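SnoN,Epimerase SnoN (Streptomyces nogalater, PDB 5EP9) catalyses an epimerisation in nogalamycin biosynthesis as a non-heme iron enzyme that depends on 2-oxoglutarate. Local coordinates at residues Ala162-Val176 / Pro205-His219. Numbering follows the deposited sequence.
Sequences ALVDVPVERGCMTFV and PRVTVPLRAGDCTFH. With AKG (2-oxoglutaric acid), chain E; ACT (acetate ion), chain G.
With CG of D165 beside its own backbone N (chi1 -84°) and the R212 chain bent at chi2 and chi3, carboxylate and guanidinium lie alongside each other, planes 44° apart, in a side-on salt bridge. R212 NH2 reaches D165 OD2 on the syn side but tilted out of the carboxylate plane (2.7 Å), while NE meets OD1 from above that plane. OD1 also accepts A213 N through its anti lone pair (2.9 Å), so aspartate grips both a side chain and the type II turn R212-D215, where G214 suits the positive phi. Replacing D165 with an alanine is likely to leave A213 N without this acceptor and the R212 guanidinium without its carboxylate partner.

Strands 173-175 and 207-209 pair antiparallel at the edge of a four-stranded sheet of the cupin fold. Segments 162-176 and 205-219 belong to different SnoN parts of the engineered construct, 14-202 and 203-305. On one face T174 OG1 and T208 OG1 bond at 2.7 Å; on the other, the F175 ring receives V209 CG2 at its edge and presses CE1 on H219 CB (3.6 Å). H219, bonded to D144 of the iron site, gives 2-oxoglutarate O1 a weak bond. The chemistry thus divides: the D165 carboxylate helps hold the turn, whereas F175 packing backs H219 in the 2-oxoglutarate pocket.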
loop_
_atom_site.group_PDB
_atom_site.type_symbol
_atom_site.label_atom_id
_atom_site.label_comp_id
_atom_site.label_asym_id
_atom_site.label_seq_id
_atom_site.Cartn_x
_atom_site.Cartn_y
_atom_site.Cartn_z
ATOM N N ALA A 162 7.947 -6.554 -0.130
ATOM C CA ALA A 162 8.959 -6.852 0.840
ATOM C C ALA A 162 10.381 -6.636 0.235
ATOM O O ALA A 162 10.669 -7.210 -0.783
ATOM C CB ALA A 162 8.870 -8.272 1.298
ATOM N N LEU A 163 11.182 -5.789 0.889
ATOM C CA LEU A 163 12.545 -5.563 0.482
ATOM C C LEU A 163 13.557 -6.410 1.270
ATOM O O LEU A 163 14.717 -6.447 0.921
ATOM C CB LEU A 163 12.891 -4.074 0.534
ATOM C CG LEU A 163 12.031 -3.186 -0.393
ATOM C CD1 LEU A 163 12.401 -1.765 -0.185
ATOM C CD2 LEU A 163 12.252 -3.580 -1.817
ATOM N N VAL A 164 13.084 -7.088 2.324
ATOM C CA VAL A 164 13.824 -8.094 3.042
ATOM C C VAL A 164 12.863 -9.222 3.340
ATOM O O VAL A 164 11.676 -9.111 3.119
ATOM C CB VAL A 164 14.333 -7.565 4.403
ATOM C CG1 VAL A 164 15.361 -6.417 4.191
ATOM C CG2 VAL A 164 13.196 -7.086 5.265
ATOM N N ASP A 165 13.393 -10.294 3.905
ATOM C CA ASP A 165 12.565 -11.417 4.395
ATOM C C ASP A 165 11.706 -10.930 5.557
ATOM O O ASP A 165 12.164 -10.240 6.454
ATOM C CB ASP A 165 13.490 -12.555 4.819
ATOM C CG ASP A 165 13.930 -13.471 3.612
ATOM O OD1 ASP A 165 13.400 -13.419 2.492
ATOM O OD2 ASP A 165 14.813 -14.297 3.843
ATOM N N VAL A 166 10.402 -11.208 5.490
ATOM C CA VAL A 166 9.452 -10.769 6.514
ATOM C C VAL A 166 8.691 -11.971 7.072
ATOM O O VAL A 166 7.582 -12.240 6.677
ATOM C CB VAL A 166 8.474 -9.698 5.996
ATOM C CG1 VAL A 166 7.695 -9.146 7.149
ATOM C CG2 VAL A 166 9.192 -8.538 5.357
ATOM N N PRO A 167 9.329 -12.760 7.890
ATOM C CA PRO A 167 8.585 -13.799 8.534
ATOM C C PRO A 167 7.612 -13.152 9.518
ATOM O O PRO A 167 7.733 -11.977 9.823
ATOM C CB PRO A 167 9.688 -14.633 9.265
ATOM C CG PRO A 167 10.785 -13.633 9.534
ATOM C CD PRO A 167 10.705 -12.645 8.410
ATOM N N VAL A 168 6.797 -13.987 10.110
ATOM C CA VAL A 168 5.819 -13.566 11.096
ATOM C C VAL A 168 6.448 -12.662 12.128
ATOM O O VAL A 168 5.927 -11.562 12.387
ATOM C CB VAL A 168 5.027 -14.778 11.779
ATOM C CG1 VAL A 168 4.058 -14.230 12.777
ATOM C CG2 VAL A 168 4.257 -15.536 10.717
ATOM N N GLU A 169 7.516 -13.095 12.713
ATOM C CA GLU A 169 8.049 -12.360 13.836
ATOM C C GLU A 169 8.687 -11.012 13.507
ATOM O O GLU A 169 8.978 -10.194 14.411
ATOM C CB GLU A 169 8.970 -13.261 14.696
ATOM C CG GLU A 169 10.254 -13.693 14.018
ATOM C CD GLU A 169 10.156 -14.983 13.132
ATOM O OE1 GLU A 169 9.002 -15.540 12.829
ATOM O OE2 GLU A 169 11.305 -15.450 12.823
ATOM N N ARG A 170 8.898 -10.769 12.224
ATOM C CA ARG A 170 9.450 -9.474 11.766
ATOM C C ARG A 170 8.356 -8.474 11.410
ATOM O O ARG A 170 8.620 -7.356 11.011
ATOM C CB ARG A 170 10.425 -9.680 10.584
ATOM C CG ARG A 170 11.210 -8.420 10.256
ATOM C CD ARG A 170 12.469 -8.693 9.442
ATOM N NE ARG A 170 13.358 -9.430 10.285
ATOM C CZ ARG A 170 13.903 -10.569 9.957
ATOM N NH1 ARG A 170 13.726 -11.101 8.760
ATOM N NH2 ARG A 170 14.689 -11.167 10.812
ATOM N N GLY A 171 7.084 -8.874 11.640
ATOM C CA GLY A 171 5.919 -7.983 11.491
ATOM C C GLY A 171 5.172 -8.080 10.192
ATOM O O GLY A 171 4.838 -7.039 9.586
ATOM N N CYS A 172 5.026 -9.258 9.648
ATOM C CA CYS A 172 4.291 -9.405 8.421
ATOM C C CYS A 172 2.863 -9.023 8.687
ATOM O O CYS A 172 2.435 -8.864 9.841
ATOM C CB CYS A 172 4.394 -10.820 7.806
ATOM S SG CYS A 172 3.456 -12.072 8.708
ATOM N N MET A 173 2.104 -8.966 7.610
ATOM C CA MET A 173 0.669 -8.578 7.668
ATOM C C MET A 173 -0.273 -9.756 7.879
ATOM O O MET A 173 0.038 -10.877 7.505
ATOM C CB MET A 173 0.258 -7.770 6.433
ATOM C CG MET A 173 1.043 -6.430 6.373
ATOM S SD MET A 173 0.124 -5.050 5.641
ATOM C CE MET A 173 0.471 -5.581 4.035
ATOM N N THR A 174 -1.439 -9.399 8.400
ATOM C CA THR A 174 -2.607 -10.276 8.537
ATOM C C THR A 174 -3.779 -9.603 7.857
ATOM O O THR A 174 -3.970 -8.403 7.997
ATOM C CB THR A 174 -2.894 -10.499 10.013
ATOM O OG1 THR A 174 -1.763 -11.186 10.569
ATOM C CG2 THR A 174 -4.189 -11.305 10.282
ATOM N N PHE A 175 -4.568 -10.394 7.131
ATOM C CA PHE A 175 -5.702 -9.919 6.412
ATOM C C PHE A 175 -6.945 -10.675 6.831
ATOM O O PHE A 175 -6.857 -11.848 7.262
ATOM C CB PHE A 175 -5.514 -10.145 4.898
ATOM C CG PHE A 175 -4.273 -9.516 4.338
ATOM C CD1 PHE A 175 -4.263 -8.230 3.889
ATOM C CD2 PHE A 175 -3.142 -10.244 4.237
ATOM C CE1 PHE A 175 -3.078 -7.643 3.329
ATOM C CE2 PHE A 175 -1.971 -9.697 3.719
ATOM C CZ PHE A 175 -1.957 -8.374 3.253
ATOM N N VAL A 176 -8.117 -10.042 6.750
ATOM C CA VAL A 176 -9.405 -10.786 7.079
ATOM C C VAL A 176 -10.107 -11.054 5.786
ATOM O O VAL A 176 -10.648 -10.129 5.171
ATOM C CB VAL A 176 -10.301 -9.950 7.950
ATOM C CG1 VAL A 176 -11.560 -10.717 8.266
ATOM C CG2 VAL A 176 -9.618 -9.574 9.251
ATOM N N PRO A 205 -12.171 -15.478 9.875
ATOM C CA PRO A 205 -10.876 -15.961 10.121
ATOM C C PRO A 205 -9.851 -15.003 9.600
ATOM O O PRO A 205 -10.180 -14.111 8.793
ATOM C CB PRO A 205 -10.783 -17.275 9.326
ATOM C CG PRO A 205 -11.923 -17.302 8.413
ATOM C CD PRO A 205 -12.985 -16.512 9.121
ATOM N N ARG A 206 -8.662 -15.083 10.121
ATOM C CA ARG A 206 -7.612 -14.178 9.745
ATOM C C ARG A 206 -6.403 -14.887 9.235
ATOM O O ARG A 206 -6.061 -15.883 9.770
ATOM C CB ARG A 206 -7.188 -13.372 10.961
ATOM C CG ARG A 206 -8.334 -12.475 11.475
ATOM C CD ARG A 206 -8.748 -12.951 12.765
ATOM N NE ARG A 206 -9.961 -12.366 13.312
ATOM C CZ ARG A 206 -9.986 -11.405 14.233
ATOM N NH1 ARG A 206 -8.904 -10.702 14.585
ATOM N NH2 ARG A 206 -11.118 -11.112 14.767
ATOM N N VAL A 207 -5.762 -14.339 8.226
ATOM C CA VAL A 207 -4.685 -14.997 7.533
ATOM C C VAL A 207 -3.441 -14.139 7.560
ATOM O O VAL A 207 -3.430 -13.041 7.106
ATOM C CB VAL A 207 -5.011 -15.261 6.041
ATOM C CG1 VAL A 207 -3.851 -16.015 5.368
ATOM C CG2 VAL A 207 -6.295 -16.077 5.881
ATOM N N THR A 208 -2.434 -14.673 8.210
ATOM C CA THR A 208 -1.163 -14.070 8.390
ATOM C C THR A 208 -0.287 -14.588 7.272
ATOM O O THR A 208 -0.143 -15.766 7.037
ATOM C CB THR A 208 -0.595 -14.439 9.798
ATOM O OG1 THR A 208 -1.503 -13.914 10.749
ATOM C CG2 THR A 208 0.791 -13.793 9.990
ATOM N N VAL A 209 0.373 -13.638 6.613
ATOM C CA VAL A 209 1.108 -13.891 5.369
ATOM C C VAL A 209 2.552 -13.480 5.448
ATOM O O VAL A 209 2.916 -12.387 5.027
ATOM C CB VAL A 209 0.455 -13.130 4.218
ATOM C CG1 VAL A 209 1.092 -13.473 2.845
ATOM C CG2 VAL A 209 -1.027 -13.505 4.178
ATOM N N PRO A 210 3.383 -14.378 5.882
ATOM C CA PRO A 210 4.816 -14.065 5.768
ATOM C C PRO A 210 5.272 -13.989 4.298
ATOM O O PRO A 210 4.710 -14.660 3.434
ATOM C CB PRO A 210 5.489 -15.176 6.521
ATOM C CG PRO A 210 4.484 -16.238 6.601
ATOM C CD PRO A 210 3.153 -15.692 6.469
ATOM N N LEU A 211 6.291 -13.185 4.085
ATOM C CA LEU A 211 6.766 -12.880 2.710
ATOM C C LEU A 211 8.268 -13.009 2.656
ATOM O O LEU A 211 8.946 -12.475 3.525
ATOM C CB LEU A 211 6.433 -11.409 2.352
ATOM C CG LEU A 211 4.995 -11.030 2.289
ATOM C CD1 LEU A 211 4.893 -9.563 1.913
ATOM C CD2 LEU A 211 4.283 -11.876 1.241
ATOM N N ARG A 212 8.760 -13.626 1.599
ATOM C CA ARG A 212 10.187 -13.496 1.261
ATOM C C ARG A 212 10.517 -12.156 0.588
ATOM O O ARG A 212 9.646 -11.531 -0.038
ATOM C CB ARG A 212 10.589 -14.650 0.335
ATOM C CG ARG A 212 10.395 -16.029 1.017
ATOM C CD ARG A 212 11.531 -16.942 0.812
ATOM N NE ARG A 212 12.719 -16.451 1.613
ATOM C CZ ARG A 212 13.743 -17.225 2.009
ATOM N NH1 ARG A 212 13.717 -18.524 1.702
ATOM N NH2 ARG A 212 14.741 -16.729 2.765
ATOM N N ALA A 213 11.789 -11.746 0.680
ATOM C CA ALA A 213 12.256 -10.578 -0.051
ATOM C C ALA A 213 11.831 -10.698 -1.493
ATOM O O ALA A 213 12.038 -11.732 -2.120
ATOM C CB ALA A 213 13.790 -10.464 0.026
ATOM N N GLY A 214 11.257 -9.615 -2.035
ATOM C CA GLY A 214 10.843 -9.522 -3.451
ATOM C C GLY A 214 9.449 -10.003 -3.728
ATOM O O GLY A 214 8.978 -9.911 -4.854
ATOM N N ASP A 215 8.826 -10.612 -2.730
ATOM C CA ASP A 215 7.368 -10.920 -2.794
ATOM C C ASP A 215 6.587 -9.679 -2.552
ATOM O O ASP A 215 7.072 -8.695 -1.920
ATOM C CB ASP A 215 6.933 -11.903 -1.684
ATOM C CG ASP A 215 7.453 -13.302 -1.873
ATOM O OD1 ASP A 215 8.248 -13.594 -2.793
ATOM O OD2 ASP A 215 7.127 -14.121 -0.997
ATOM N N CYS A 216 5.345 -9.680 -3.019
ATOM C CA CYS A 216 4.414 -8.638 -2.559
ATOM C C CYS A 216 3.065 -9.220 -2.227
ATOM O O CYS A 216 2.718 -10.383 -2.571
ATOM C CB CYS A 216 4.270 -7.506 -3.591
ATOM S SG CYS A 216 3.301 -7.906 -5.021
ATOM N N THR A 217 2.308 -8.377 -1.564
ATOM C CA THR A 217 0.867 -8.529 -1.499
ATOM C C THR A 217 0.197 -7.356 -2.221
ATOM O O THR A 217 0.770 -6.271 -2.315
ATOM C CB THR A 217 0.348 -8.628 -0.090
ATOM O OG1 THR A 217 0.836 -7.540 0.718
ATOM C CG2 THR A 217 0.785 -9.932 0.553
ATOM N N PHE A 218 -1.014 -7.637 -2.711
ATOM C CA PHE A 218 -1.985 -6.631 -3.051
ATOM C C PHE A 218 -3.161 -6.760 -2.130
ATOM O O PHE A 218 -3.635 -7.874 -1.859
ATOM C CB PHE A 218 -2.465 -6.802 -4.459
ATOM C CG PHE A 218 -1.406 -6.541 -5.504
ATOM C CD1 PHE A 218 -0.617 -7.560 -5.931
ATOM C CD2 PHE A 218 -1.220 -5.251 -6.000
ATOM C CE1 PHE A 218 0.372 -7.344 -6.878
ATOM C CE2 PHE A 218 -0.276 -5.026 -6.978
ATOM C CZ PHE A 218 0.528 -6.076 -7.435
ATOM N N HIS A 219 -3.620 -5.634 -1.588
ATOM C CA HIS A 219 -4.890 -5.633 -0.851
ATOM C C HIS A 219 -5.814 -4.492 -1.226
ATOM O O HIS A 219 -5.430 -3.311 -1.370
ATOM C CB HIS A 219 -4.671 -5.759 0.665
ATOM C CG HIS A 219 -4.114 -4.563 1.322
ATOM N ND1 HIS A 219 -2.763 -4.342 1.426
ATOM C CD2 HIS A 219 -4.712 -3.550 1.986
ATOM C CE1 HIS A 219 -2.551 -3.247 2.141
ATOM N NE2 HIS A 219 -3.713 -2.743 2.474
HETATM C C1 AKG E . -1.057 -0.703 4.291
HETATM O O1 AKG E . -2.199 -0.316 3.934
HETATM O O2 AKG E . -0.151 -0.968 3.462
HETATM C C2 AKG E . -0.767 -0.913 5.729
HETATM O O5 AKG E . -1.662 -0.676 6.565
HETATM C C3 AKG E . 0.652 -1.399 6.106
HETATM C C4 AKG E . 0.869 -1.786 7.565
HETATM C C5 AKG E . 2.266 -2.230 7.933
HETATM O O3 AKG E . 3.126 -2.343 7.041
HETATM O O4 AKG E . 2.559 -2.438 9.151
HETATM C C ACT G . -6.041 -9.155 12.516
HETATM O O ACT G . -5.135 -8.614 13.152
HETATM O OXT ACT G . -6.469 -10.280 12.871
HETATM C CH3 ACT G . -6.575 -8.452 11.308
HETATM O O HOH W 1 2.766 -9.620 4.918
#